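Local coordinates for L-threonine-O-3-phosphate decarboxylase (Porphyromonas gingivalis, PDB 3FKD), which probably uses pyridoxal 5'-phosphate to remove the carboxyl group of L-threonine O-3-phosphate, within the aminotransferase class I and II family, at residues A[90-95]-A[109-114]; A[131-136]-A[161-166]; A[287-292]-A[316-321]. All blocks are in the same frame, centred on the assembly; numbering follows the deposited sequence.

Interaction 1 (A[90-95]-A[109-114]); sequences SRSLIA and YEHEVC
Arg91 and Glu112 sit opposite one another on two parallel strands, and the arginine can be followed outward as a worked example of cross-strand pairing. Its CB lies 4.0 Å from the carbonyl O of Glu112. With CG anti to the carbonyl carbon and the chain extended beyond it, CG of Arg91 then runs alongside CB of Glu112 at 4.1 Å. The two side chains point the same way, so their charged ends arrive together: NE of Arg91 stands 3.3 Å from OE1 of Glu112 and NH2 of Arg91 3.5 Å from that same oxygen, both weak bonds of one salt bridge. OE1 lies near the guanidinium plane, but the carboxylate is turned 75° from it.

Beneath this pair the backbone ladder is firmer. Ser92 uses both backbone groups, giving its N to Glu112 O at 2.9 Å and taking Cys114 N on its O at 2.7 Å; Ile94 N then reaches Cys114 O almost straight, at 171°. On the face shared by Ser92 and Val113, CD1 of Ile94 meets CG1 of Val113 at 3.5 Å, and Cys106 of the helix 100-108 packs there. The hydroxyl of Ser92 has its partner in Trp134 NE1.

Short backbone hydrogen bonds thus fix the strand register of this beta-alpha-beta unit, while the long, solvent-facing ion pair probably adds only modest electrostatic attraction.

Interaction 2 (A[131-136]-A[161-166]); sequences DFCWLC and TTFVLD
Strands 132-136 and 162-166 run parallel, their axes 4.6 Å apart at closest approach and inclined by 20°. Five backbone hydrogen bonds step between them in the alternating pattern of a parallel ladder, Cys133 and Leu135 each donating through N and accepting at O. The bond from Val164 N to Cys133 O is 2.7 Å long and lies in the carbonyl plane.

Side chains divide between two faces. On one, Phe132 and Thr162 lie side by side, with CD1 and CE1 of the ring both 3.5 Å from CB of Thr162. Further along, CB of Val164 sits 4.2 Å over one face of the Trp134 ring, offset toward its rim. Cys136 and Asp166 close this row, CB to CB at 3.6 Å. On the other face, Phe163 receives CB of Cys133 at 3.5 Å from its CD1, with SG of Cys133 oblique to the ring, and Leu135 CD1 approaches the ring edge. Thr161 CG2 lies over one face of the same ring.

OD2 of Asp166 hydrogen-bonds to Tyr102 OH. Fold-type I PLP enzymes carry at this strand end the aspartate that pairs with the cofactor's pyridine nitrogen, probably Asp166's role here. Helix 75-86 packs on the Trp134 and Val164 face, helix 148-157 on the Phe163 and Leu165 face, and strands 91-96 and 189-194 flank the pair within the sheet.

Interaction 3 (A[287-292]-A[316-321]); sequences GTAAEL and SYVRIT
Ala289, in the first turn of helix 289-298, presses its methyl group against strand 317-321 and makes the tight part of this contact. Its CB is 3.3 Å from the backbone O of Tyr317 and 3.7 Å from CG1 of Val318, so one small side chain bears on both the peptide and the apolar branch of the strand. Val318 turns CG1 to the helix because chi1 is -54°: that branch lies beside the backbone N, anti to the carbonyl carbon, while CG2 takes the crowded position between N and carbonyl carbon. One helical turn on, Leu292 points the same way as Ala289, and its CD2 reaches CG1 of Val318 at a slacker 4.3 Å. The single valine branch is therefore met by two residues three apart, hence on the same side of the helix.

The other side of the helix start is looser and more exposed. Ala290 is exposed and points away from the strand, exposed Glu291 lies too far off to touch it, and Gly287 comes no nearer than a 4.5 Å approach of its O to CA of Ser316. The capping bonds are internal to 287-292. Thr288 is the N-cap: its OG1 accepts from Glu291 N at 3.3 Å, and Thr288 N in turn donates a weak bond to Glu291 OE1, 3.5 Å, completing a capping box. Leu292 N then bonds Thr288 O at 2.8 Å. Ala289 is also backbone-bonded to Glu315, just ahead of the strand.

Strand 317-321 lies between strands 302-306 and 279-284, both antiparallel to it, so Val318 also packs on Ile304 and Leu282. Leu292 meets Leu335 and Phe338 of helix 325-339, which together with helix 289-298 shields this face of the small-domain sheet.

Overall arrangement
From the N terminus the three contacts close in series, with none nesting in or crossing another. Interaction 1 shuts the loop carrying helix 100-108, and interaction 2 the longer one carrying helix 148-157; each contact pairs the two strands of a beta-alpha-beta unit. The two are neighbours in one seven-stranded sheet, their centres about 10 Å apart, because strand 91-96 hydrogen-bonds to strand 132-136 as well as to strand 112-117. Interaction 3 comes much later, closing the excursion through helix 289-298 and strand 302-306 onto strand 317-321 of the separate five-stranded sheet. Its centre lies about 29 Å from those of interactions 1 and 2, and it touches neither.

Interaction 1 (A[90-95]-A[109-114])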
ATOM      1  N   SER A  90       6.002  -5.903  22.138  1.00 30.29           N
ATOM      2  CA  SER A  90       6.420  -7.296  22.207  1.00 33.29           C
ATOM      3  C   SER A  90       7.924  -7.615  22.122  1.00 33.41           C
ATOM      4  O   SER A  90       8.745  -6.779  21.734  1.00 31.43           O
ATOM      5  CB  SER A  90       5.585  -8.152  21.237  1.00 31.92           C
ATOM      6  OG  SER A  90       4.189  -8.078  21.569  1.00 31.94           O
ATOM      7  N   ARG A  91       8.257  -8.831  22.553  1.00 35.37           N
ATOM      8  CA  ARG A  91       9.599  -9.388  22.423  1.00 34.94           C
ATOM      9  C   ARG A  91       9.600 -10.397  21.291  1.00 31.64           C
ATOM     10  O   ARG A  91       8.799 -11.333  21.264  1.00 30.36           O
ATOM     11  CB  ARG A  91      10.052 -10.017  23.743  1.00 37.18           C
ATOM     12  CG  ARG A  91      10.095  -8.966  24.853  1.00 41.18           C
ATOM     13  CD  ARG A  91      10.368  -9.496  26.243  1.00 46.83           C
ATOM     14  NE  ARG A  91      10.419  -8.347  27.151  1.00 59.29           N
ATOM     15  CZ  ARG A  91      10.469  -8.410  28.483  1.00 61.64           C
ATOM     16  NH1 ARG A  91      10.483  -9.592  29.105  1.00 63.44           N
ATOM     17  NH2 ARG A  91      10.512  -7.282  29.187  1.00 53.90           N
ATOM     18  N   SER A  92      10.508 -10.173  20.353  1.00 31.31           N
ATOM     19  CA  SER A  92      10.600 -10.985  19.154  1.00 31.03           C
ATOM     20  C   SER A  92      11.950 -11.670  19.003  1.00 29.56           C
ATOM     21  O   SER A  92      13.000 -11.027  19.105  1.00 30.19           O
ATOM     22  CB  SER A  92      10.286 -10.142  17.911  1.00 27.01           C
ATOM     23  OG  SER A  92       8.919  -9.841  17.896  1.00 27.93           O
ATOM     24  N   LEU A  93      11.875 -12.977  18.769  1.00 27.94           N
ATOM     25  CA  LEU A  93      12.987 -13.825  18.381  1.00 29.16           C
ATOM     26  C   LEU A  93      13.002 -13.904  16.862  1.00 27.97           C
ATOM     27  O   LEU A  93      12.042 -14.365  16.254  1.00 28.64           O
ATOM     28  CB  LEU A  93      12.802 -15.242  18.967  1.00 31.74           C
ATOM     29  CG  LEU A  93      13.955 -16.271  18.871  1.00 33.67           C
ATOM     30  CD1 LEU A  93      15.251 -15.705  19.452  1.00 32.91           C
ATOM     31  CD2 LEU A  93      13.615 -17.594  19.539  1.00 32.93           C
ATOM     32  N   ILE A  94      14.079 -13.453  16.246  1.00 25.63           N
ATOM     33  CA  ILE A  94      14.190 -13.513  14.802  1.00 24.49           C
ATOM     34  C   ILE A  94      15.417 -14.362  14.354  1.00 26.45           C
ATOM     35  O   ILE A  94      16.545 -14.086  14.736  1.00 27.06           O
ATOM     36  CB  ILE A  94      14.298 -12.096  14.231  1.00 24.42           C
ATOM     37  CG1 ILE A  94      13.083 -11.236  14.652  1.00 25.58           C
ATOM     38  CG2 ILE A  94      14.458 -12.142  12.750  1.00 24.54           C
ATOM     39  CD1 ILE A  94      13.165  -9.773  14.232  1.00 23.40           C
ATOM     40  N   ALA A  95      15.198 -15.403  13.561  1.00 24.40           N
ATOM     41  CA  ALA A  95      16.317 -16.134  12.987  1.00 26.52           C
ATOM     42  C   ALA A  95      17.008 -15.296  11.911  1.00 24.73           C
ATOM     43  O   ALA A  95      16.360 -14.590  11.176  1.00 24.53           O
ATOM     44  CB  ALA A  95      15.861 -17.453  12.431  1.00 25.81           C
ATOM     45  N   TYR A 109       8.253  -0.637  15.522  1.00 26.87           N
ATOM     46  CA  TYR A 109       7.271  -0.682  16.601  1.00 28.15           C
ATOM     47  C   TYR A 109       7.857  -1.047  17.980  1.00 29.07           C
ATOM     48  O   TYR A 109       7.144  -1.473  18.887  1.00 29.02           O
ATOM     49  CB  TYR A 109       6.035  -1.485  16.185  1.00 25.24           C
ATOM     50  CG  TYR A 109       5.347  -0.775  15.047  1.00 26.09           C
ATOM     51  CD1 TYR A 109       5.606  -1.123  13.724  1.00 26.10           C
ATOM     52  CD2 TYR A 109       4.495   0.293  15.284  1.00 25.92           C
ATOM     53  CE1 TYR A 109       5.022  -0.455  12.686  1.00 25.24           C
ATOM     54  CE2 TYR A 109       3.886   0.978  14.238  1.00 28.00           C
ATOM     55  CZ  TYR A 109       4.152   0.591  12.936  1.00 26.73           C
ATOM     56  OH  TYR A 109       3.562   1.248  11.891  1.00 23.54           O
ATOM     57  N   GLU A 110       9.159  -0.808  18.118  1.00 28.67           N
ATOM     58  CA  GLU A 110       9.899  -0.957  19.381  1.00 31.32           C
ATOM     59  C   GLU A 110       9.686  -2.290  20.122  1.00 30.05           C
ATOM     60  O   GLU A 110       9.411  -2.319  21.321  1.00 29.24           O
ATOM     61  CB  GLU A 110       9.653   0.254  20.292  1.00 31.57           C
ATOM     62  CG  GLU A 110      10.315   1.546  19.798  1.00 36.01           C
ATOM     63  CD  GLU A 110       9.538   2.831  20.199  1.00 46.55           C
ATOM     64  OE1 GLU A 110       8.493   2.725  20.906  1.00 44.47           O
ATOM     65  OE2 GLU A 110       9.979   3.943  19.796  1.00 46.13           O
ATOM     66  N   HIS A 111       9.785  -3.381  19.360  1.00 29.72           N
ATOM     67  CA  HIS A 111       9.918  -4.736  19.870  1.00 29.43           C
ATOM     68  C   HIS A 111      11.328  -4.867  20.453  1.00 28.18           C
ATOM     69  O   HIS A 111      12.267  -4.257  19.947  1.00 29.36           O
ATOM     70  CB  HIS A 111       9.759  -5.744  18.707  1.00 28.06           C
ATOM     71  CG  HIS A 111       8.336  -6.107  18.374  1.00 29.82           C
ATOM     72  ND1 HIS A 111       7.396  -5.180  17.957  1.00 28.91           N
ATOM     73  CD2 HIS A 111       7.701  -7.306  18.376  1.00 27.83           C
ATOM     74  CE1 HIS A 111       6.246  -5.791  17.731  1.00 25.98           C
ATOM     75  NE2 HIS A 111       6.404  -7.077  17.980  1.00 27.52           N
ATOM     76  N   GLU A 112      11.492  -5.654  21.506  1.00 30.28           N
ATOM     77  CA  GLU A 112      12.839  -6.069  21.904  1.00 30.40           C
ATOM     78  C   GLU A 112      13.233  -7.284  21.074  1.00 30.80           C
ATOM     79  O   GLU A 112      12.606  -8.331  21.169  1.00 33.42           O
ATOM     80  CB  GLU A 112      12.921  -6.379  23.393  1.00 33.76           C
ATOM     81  CG  GLU A 112      12.436  -5.228  24.289  1.00 40.79           C
ATOM     82  CD  GLU A 112      12.610  -5.495  25.779  1.00 48.05           C
ATOM     83  OE1 GLU A 112      11.613  -5.318  26.536  1.00 46.10           O
ATOM     84  OE2 GLU A 112      13.743  -5.872  26.181  1.00 43.29           O
ATOM     85  N   VAL A 113      14.264  -7.129  20.252  1.00 28.73           N
ATOM     86  CA  VAL A 113      14.628  -8.130  19.267  1.00 30.61           C
ATOM     87  C   VAL A 113      15.844  -9.039  19.611  1.00 31.62           C
ATOM     88  O   VAL A 113      16.978  -8.579  19.716  1.00 31.67           O
ATOM     89  CB  VAL A 113      14.776  -7.478  17.848  1.00 28.64           C
ATOM     90  CG1 VAL A 113      15.134  -8.527  16.805  1.00 31.41           C
ATOM     91  CG2 VAL A 113      13.479  -6.818  17.444  1.00 27.02           C
ATOM     92  N   CYS A 114      15.571 -10.332  19.764  1.00 28.94           N
ATOM     93  CA  CYS A 114      16.586 -11.358  19.939  1.00 30.07           C
ATOM     94  C   CYS A 114      16.961 -12.076  18.642  1.00 33.41           C
ATOM     95  O   CYS A 114      16.090 -12.570  17.897  1.00 32.39           O
ATOM     96  CB  CYS A 114      16.068 -12.432  20.884  1.00 31.25           C
ATOM     97  SG  CYS A 114      15.801 -11.887  22.538  1.00 46.35           S
TER

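Interaction 2 (A[131-136]-A[161-166])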
ATOM      1  N   ASP A 131       7.448 -13.291  22.765  1.00 31.80           N
ATOM      2  CA  ASP A 131       6.031 -13.228  22.444  1.00 33.12           C
ATOM      3  C   ASP A 131       5.833 -13.654  20.979  1.00 33.07           C
ATOM      4  O   ASP A 131       4.817 -14.253  20.602  1.00 31.79           O
ATOM      5  CB  ASP A 131       5.442 -11.850  22.803  1.00 33.27           C
ATOM      6  CG  ASP A 131       5.870 -11.377  24.230  1.00 38.01           C
ATOM      7  OD1 ASP A 131       5.806 -12.186  25.197  1.00 38.81           O
ATOM      8  OD2 ASP A 131       6.292 -10.205  24.377  1.00 35.62           O
ATOM      9  N   PHE A 132       6.850 -13.386  20.174  1.00 31.66           N
ATOM     10  CA  PHE A 132       6.819 -13.729  18.779  1.00 28.59           C
ATOM     11  C   PHE A 132       8.122 -14.338  18.354  1.00 29.84           C
ATOM     12  O   PHE A 132       9.191 -13.971  18.841  1.00 27.59           O
ATOM     13  CB  PHE A 132       6.533 -12.494  17.930  1.00 29.28           C
ATOM     14  CG  PHE A 132       5.174 -11.921  18.167  1.00 30.32           C
ATOM     15  CD1 PHE A 132       4.068 -12.453  17.533  1.00 30.12           C
ATOM     16  CD2 PHE A 132       4.997 -10.875  19.054  1.00 29.90           C
ATOM     17  CE1 PHE A 132       2.816 -11.934  17.761  1.00 30.49           C
ATOM     18  CE2 PHE A 132       3.750 -10.357  19.303  1.00 29.20           C
ATOM     19  CZ  PHE A 132       2.658 -10.880  18.655  1.00 32.16           C
ATOM     20  N   CYS A 133       7.993 -15.294  17.436  1.00 29.71           N
ATOM     21  CA  CYS A 133       9.102 -15.870  16.727  1.00 26.72           C
ATOM     22  C   CYS A 133       8.827 -15.809  15.221  1.00 26.58           C
ATOM     23  O   CYS A 133       7.785 -16.263  14.750  1.00 26.68           O
ATOM     24  CB  CYS A 133       9.320 -17.311  17.177  1.00 28.05           C
ATOM     25  SG  CYS A 133      10.670 -18.095  16.327  1.00 29.30           S
ATOM     26  N   TRP A 134       9.787 -15.271  14.477  1.00 25.77           N
ATOM     27  CA  TRP A 134       9.616 -14.970  13.064  1.00 26.62           C
ATOM     28  C   TRP A 134      10.428 -15.914  12.153  1.00 27.02           C
ATOM     29  O   TRP A 134      11.660 -15.853  12.086  1.00 29.10           O
ATOM     30  CB  TRP A 134       9.987 -13.503  12.805  1.00 25.18           C
ATOM     31  CG  TRP A 134       9.152 -12.461  13.590  1.00 27.18           C
ATOM     32  CD1 TRP A 134       9.130 -12.262  14.957  1.00 27.25           C
ATOM     33  CD2 TRP A 134       8.265 -11.472  13.041  1.00 24.11           C
ATOM     34  NE1 TRP A 134       8.272 -11.229  15.277  1.00 24.09           N
ATOM     35  CE2 TRP A 134       7.755 -10.710  14.127  1.00 22.53           C
ATOM     36  CE3 TRP A 134       7.877 -11.139  11.736  1.00 24.24           C
ATOM     37  CZ2 TRP A 134       6.865  -9.662  13.951  1.00 23.68           C
ATOM     38  CZ3 TRP A 134       6.978 -10.093  11.553  1.00 23.74           C
ATOM     39  CH2 TRP A 134       6.481  -9.362  12.673  1.00 24.38           C
ATOM     40  N   LEU A 135       9.737 -16.796  11.451  1.00 26.15           N
ATOM     41  CA  LEU A 135      10.414 -17.749  10.585  1.00 26.09           C
ATOM     42  C   LEU A 135       9.961 -17.635   9.152  1.00 25.31           C
ATOM     43  O   LEU A 135       8.917 -17.056   8.838  1.00 26.14           O
ATOM     44  CB  LEU A 135      10.196 -19.170  11.081  1.00 27.84           C
ATOM     45  CG  LEU A 135      10.634 -19.255  12.540  1.00 29.95           C
ATOM     46  CD1 LEU A 135      10.055 -20.471  13.221  1.00 30.27           C
ATOM     47  CD2 LEU A 135      12.163 -19.205  12.636  1.00 27.92           C
ATOM     48  N   CYS A 136      10.767 -18.167   8.265  1.00 26.16           N
ATOM     49  CA  CYS A 136      10.377 -18.196   6.872  1.00 25.89           C
ATOM     50  C   CYS A 136      10.908 -19.502   6.346  1.00 25.52           C
ATOM     51  O   CYS A 136      12.068 -19.834   6.532  1.00 25.44           O
ATOM     52  CB  CYS A 136      10.914 -16.969   6.129  1.00 23.71           C
ATOM     53  SG  CYS A 136      10.722 -16.982   4.352  1.00 24.18           S
ATOM     54  N   THR A 161       4.378 -18.447  22.610  1.00 34.62           N
ATOM     55  CA  THR A 161       5.042 -17.735  21.547  1.00 34.27           C
ATOM     56  C   THR A 161       4.204 -17.852  20.287  1.00 33.68           C
ATOM     57  O   THR A 161       3.920 -18.941  19.793  1.00 35.08           O
ATOM     58  CB  THR A 161       6.448 -18.276  21.261  1.00 35.46           C
ATOM     59  OG1 THR A 161       7.238 -18.225  22.461  1.00 35.10           O
ATOM     60  CG2 THR A 161       7.103 -17.451  20.159  1.00 31.33           C
ATOM     61  N   THR A 162       3.786 -16.712  19.779  1.00 31.21           N
ATOM     62  CA  THR A 162       3.163 -16.690  18.489  1.00 32.37           C
ATOM     63  C   THR A 162       4.228 -16.829  17.419  1.00 30.09           C
ATOM     64  O   THR A 162       5.180 -16.057  17.352  1.00 29.73           O
ATOM     65  CB  THR A 162       2.368 -15.407  18.291  1.00 31.67           C
ATOM     66  OG1 THR A 162       1.348 -15.355  19.290  1.00 30.29           O
ATOM     67  CG2 THR A 162       1.734 -15.392  16.897  1.00 31.22           C
ATOM     68  N   PHE A 163       4.079 -17.835  16.588  1.00 29.41           N
ATOM     69  CA  PHE A 163       5.041 -18.006  15.503  1.00 31.34           C
ATOM     70  C   PHE A 163       4.540 -17.291  14.253  1.00 28.32           C
ATOM     71  O   PHE A 163       3.461 -17.586  13.768  1.00 28.11           O
ATOM     72  CB  PHE A 163       5.336 -19.498  15.248  1.00 28.48           C
ATOM     73  CG  PHE A 163       6.158 -20.120  16.318  1.00 29.08           C
ATOM     74  CD1 PHE A 163       7.528 -20.199  16.195  1.00 29.08           C
ATOM     75  CD2 PHE A 163       5.573 -20.562  17.489  1.00 32.89           C
ATOM     76  CE1 PHE A 163       8.292 -20.747  17.208  1.00 31.99           C
ATOM     77  CE2 PHE A 163       6.345 -21.108  18.517  1.00 33.73           C
ATOM     78  CZ  PHE A 163       7.697 -21.207  18.367  1.00 32.73           C
ATOM     79  N   VAL A 164       5.299 -16.325  13.756  1.00 26.02           N
ATOM     80  CA  VAL A 164       4.911 -15.706  12.508  1.00 25.74           C
ATOM     81  C   VAL A 164       5.700 -16.338  11.358  1.00 26.84           C
ATOM     82  O   VAL A 164       6.945 -16.234  11.253  1.00 24.90           O
ATOM     83  CB  VAL A 164       5.005 -14.167  12.522  1.00 26.34           C
ATOM     84  CG1 VAL A 164       4.422 -13.602  11.224  1.00 22.42           C
ATOM     85  CG2 VAL A 164       4.268 -13.570  13.759  1.00 23.87           C
ATOM     86  N   LEU A 165       4.946 -17.018  10.505  1.00 26.65           N
ATOM     87  CA  LEU A 165       5.533 -17.839   9.453  1.00 27.38           C
ATOM     88  C   LEU A 165       5.329 -17.193   8.077  1.00 24.28           C
ATOM     89  O   LEU A 165       4.264 -17.301   7.513  1.00 24.55           O
ATOM     90  CB  LEU A 165       4.908 -19.240   9.493  1.00 26.09           C
ATOM     91  CG  LEU A 165       5.780 -20.453   9.206  1.00 28.54           C
ATOM     92  CD1 LEU A 165       4.936 -21.737   9.239  1.00 28.24           C
ATOM     93  CD2 LEU A 165       6.497 -20.289   7.868  1.00 26.27           C
ATOM     94  N   ASP A 166       6.353 -16.503   7.585  1.00 23.73           N
ATOM     95  CA  ASP A 166       6.449 -16.063   6.200  1.00 21.43           C
ATOM     96  C   ASP A 166       6.344 -17.266   5.295  1.00 21.81           C
ATOM     97  O   ASP A 166       7.240 -18.124   5.272  1.00 22.71           O
ATOM     98  CB  ASP A 166       7.768 -15.316   5.941  1.00 20.03           C
ATOM     99  CG  ASP A 166       7.764 -14.530   4.617  1.00 21.12           C
ATOM    100  OD1 ASP A 166       6.847 -14.753   3.788  1.00 18.97           O
ATOM    101  OD2 ASP A 166       8.670 -13.669   4.409  1.00 21.06           O
TER

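Interaction 3 (A[287-292]-A[316-321])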
ATOM      1  N   GLY A 287      37.775 -11.878  -2.747  1.00 39.95           N
ATOM      2  CA  GLY A 287      36.936 -11.009  -3.553  1.00 39.26           C
ATOM      3  C   GLY A 287      35.715 -10.647  -2.720  1.00 38.91           C
ATOM      4  O   GLY A 287      35.388 -11.335  -1.757  1.00 36.81           O
ATOM      5  N   THR A 288      35.053  -9.549  -3.051  1.00 38.29           N
ATOM      6  CA  THR A 288      33.866  -9.166  -2.306  1.00 35.74           C
ATOM      7  C   THR A 288      32.648  -9.248  -3.204  1.00 34.59           C
ATOM      8  O   THR A 288      32.761  -9.244  -4.430  1.00 32.77           O
ATOM      9  CB  THR A 288      33.956  -7.736  -1.736  1.00 37.20           C
ATOM     10  OG1 THR A 288      34.363  -6.838  -2.774  1.00 39.71           O
ATOM     11  CG2 THR A 288      34.931  -7.657  -0.572  1.00 31.94           C
ATOM     12  N   ALA A 289      31.490  -9.324  -2.562  1.00 32.65           N
ATOM     13  CA  ALA A 289      30.206  -9.318  -3.227  1.00 29.18           C
ATOM     14  C   ALA A 289      30.033  -8.052  -4.068  1.00 31.26           C
ATOM     15  O   ALA A 289      29.664  -8.121  -5.234  1.00 32.63           O
ATOM     16  CB  ALA A 289      29.131  -9.419  -2.205  1.00 29.05           C
ATOM     17  N   ALA A 290      30.289  -6.891  -3.480  1.00 33.20           N
ATOM     18  CA  ALA A 290      30.303  -5.649  -4.245  1.00 33.26           C
ATOM     19  C   ALA A 290      31.166  -5.807  -5.497  1.00 33.28           C
ATOM     20  O   ALA A 290      30.702  -5.531  -6.616  1.00 33.95           O
ATOM     21  CB  ALA A 290      30.785  -4.475  -3.398  1.00 28.18           C
ATOM     22  N   GLU A 291      32.409  -6.249  -5.321  1.00 32.84           N
ATOM     23  CA  GLU A 291      33.285  -6.494  -6.476  1.00 35.37           C
ATOM     24  C   GLU A 291      32.652  -7.415  -7.526  1.00 31.45           C
ATOM     25  O   GLU A 291      32.599  -7.077  -8.692  1.00 30.25           O
ATOM     26  CB  GLU A 291      34.620  -7.081  -6.047  1.00 34.45           C
ATOM     27  CG  GLU A 291      35.616  -6.077  -5.512  1.00 37.87           C
ATOM     28  CD  GLU A 291      36.849  -6.767  -4.888  1.00 43.25           C
ATOM     29  OE1 GLU A 291      37.150  -7.932  -5.285  1.00 44.81           O
ATOM     30  OE2 GLU A 291      37.509  -6.156  -4.010  1.00 41.09           O
ATOM     31  N   LEU A 292      32.191  -8.582  -7.097  1.00 32.71           N
ATOM     32  CA  LEU A 292      31.596  -9.556  -8.008  1.00 33.65           C
ATOM     33  C   LEU A 292      30.401  -9.005  -8.784  1.00 33.42           C
ATOM     34  O   LEU A 292      30.290  -9.248  -9.992  1.00 33.20           O
ATOM     35  CB  LEU A 292      31.195 -10.842  -7.276  1.00 33.46           C
ATOM     36  CG  LEU A 292      30.742 -12.023  -8.158  1.00 36.38           C
ATOM     37  CD1 LEU A 292      31.759 -12.388  -9.253  1.00 33.91           C
ATOM     38  CD2 LEU A 292      30.457 -13.243  -7.305  1.00 35.55           C
ATOM     39  N   SER A 316      31.546 -11.202   1.706  1.00 30.94           N
ATOM     40  CA  SER A 316      31.938 -12.342   0.892  1.00 30.21           C
ATOM     41  C   SER A 316      30.717 -13.088   0.328  1.00 30.85           C
ATOM     42  O   SER A 316      30.882 -14.006  -0.464  1.00 28.42           O
ATOM     43  CB  SER A 316      32.806 -13.297   1.700  1.00 31.90           C
ATOM     44  OG  SER A 316      32.090 -13.848   2.792  1.00 31.86           O
ATOM     45  N   TYR A 317      29.504 -12.690   0.750  1.00 30.00           N
ATOM     46  CA  TYR A 317      28.284 -13.417   0.383  1.00 28.63           C
ATOM     47  C   TYR A 317      27.421 -12.765  -0.716  1.00 27.20           C
ATOM     48  O   TYR A 317      27.135 -11.573  -0.667  1.00 24.88           O
ATOM     49  CB  TYR A 317      27.406 -13.655   1.600  1.00 27.18           C
ATOM     50  CG  TYR A 317      27.935 -14.677   2.560  1.00 30.24           C
ATOM     51  CD1 TYR A 317      28.774 -14.298   3.618  1.00 31.49           C
ATOM     52  CD2 TYR A 317      27.573 -16.007   2.463  1.00 29.24           C
ATOM     53  CE1 TYR A 317      29.256 -15.210   4.528  1.00 28.89           C
ATOM     54  CE2 TYR A 317      28.072 -16.937   3.375  1.00 34.21           C
ATOM     55  CZ  TYR A 317      28.909 -16.517   4.416  1.00 31.68           C
ATOM     56  OH  TYR A 317      29.415 -17.411   5.328  1.00 33.65           O
ATOM     57  N   VAL A 318      27.019 -13.571  -1.698  1.00 26.42           N
ATOM     58  CA  VAL A 318      25.971 -13.187  -2.642  1.00 24.70           C
ATOM     59  C   VAL A 318      24.814 -14.183  -2.598  1.00 23.54           C
ATOM     60  O   VAL A 318      25.006 -15.360  -2.312  1.00 24.15           O
ATOM     61  CB  VAL A 318      26.492 -13.066  -4.101  1.00 25.12           C
ATOM     62  CG1 VAL A 318      27.666 -12.130  -4.165  1.00 27.69           C
ATOM     63  CG2 VAL A 318      26.866 -14.416  -4.656  1.00 24.24           C
ATOM     64  N   ARG A 319      23.607 -13.701  -2.862  1.00 23.36           N
ATOM     65  CA  ARG A 319      22.465 -14.587  -3.048  1.00 23.14           C
ATOM     66  C   ARG A 319      22.257 -14.779  -4.553  1.00 22.84           C
ATOM     67  O   ARG A 319      22.245 -13.800  -5.298  1.00 22.16           O
ATOM     68  CB  ARG A 319      21.182 -14.007  -2.396  1.00 23.28           C
ATOM     69  CG  ARG A 319      20.037 -15.042  -2.260  1.00 21.16           C
ATOM     70  CD  ARG A 319      18.767 -14.469  -1.766  1.00 18.83           C
ATOM     71  NE  ARG A 319      18.356 -13.416  -2.665  1.00 21.87           N
ATOM     72  CZ  ARG A 319      17.609 -12.373  -2.327  1.00 20.15           C
ATOM     73  NH1 ARG A 319      17.146 -12.233  -1.080  1.00 19.06           N
ATOM     74  NH2 ARG A 319      17.318 -11.484  -3.253  1.00 20.42           N
ATOM     75  N   ILE A 320      22.101 -16.033  -4.982  1.00 21.16           N
ATOM     76  CA  ILE A 320      21.852 -16.365  -6.383  1.00 21.36           C
ATOM     77  C   ILE A 320      20.591 -17.234  -6.594  1.00 22.65           C
ATOM     78  O   ILE A 320      20.464 -18.291  -5.964  1.00 22.09           O
ATOM     79  CB  ILE A 320      23.010 -17.167  -6.976  1.00 22.91           C
ATOM     80  CG1 ILE A 320      24.372 -16.549  -6.631  1.00 23.36           C
ATOM     81  CG2 ILE A 320      22.817 -17.370  -8.488  1.00 23.48           C
ATOM     82  CD1 ILE A 320      24.921 -15.658  -7.684  1.00 24.56           C
ATOM     83  N   THR A 321      19.675 -16.796  -7.474  1.00 20.15           N
ATOM     84  CA  THR A 321      18.551 -17.624  -7.900  1.00 21.24           C
ATOM     85  C   THR A 321      18.782 -18.304  -9.246  1.00 21.53           C
ATOM     86  O   THR A 321      19.019 -17.642 -10.253  1.00 22.60           O
ATOM     87  CB  THR A 321      17.238 -16.811  -8.040  1.00 21.91           C
ATOM     88  OG1 THR A 321      17.067 -16.004  -6.881  1.00 21.86           O
ATOM     89  CG2 THR A 321      16.014 -17.745  -8.229  1.00 18.53           C
TER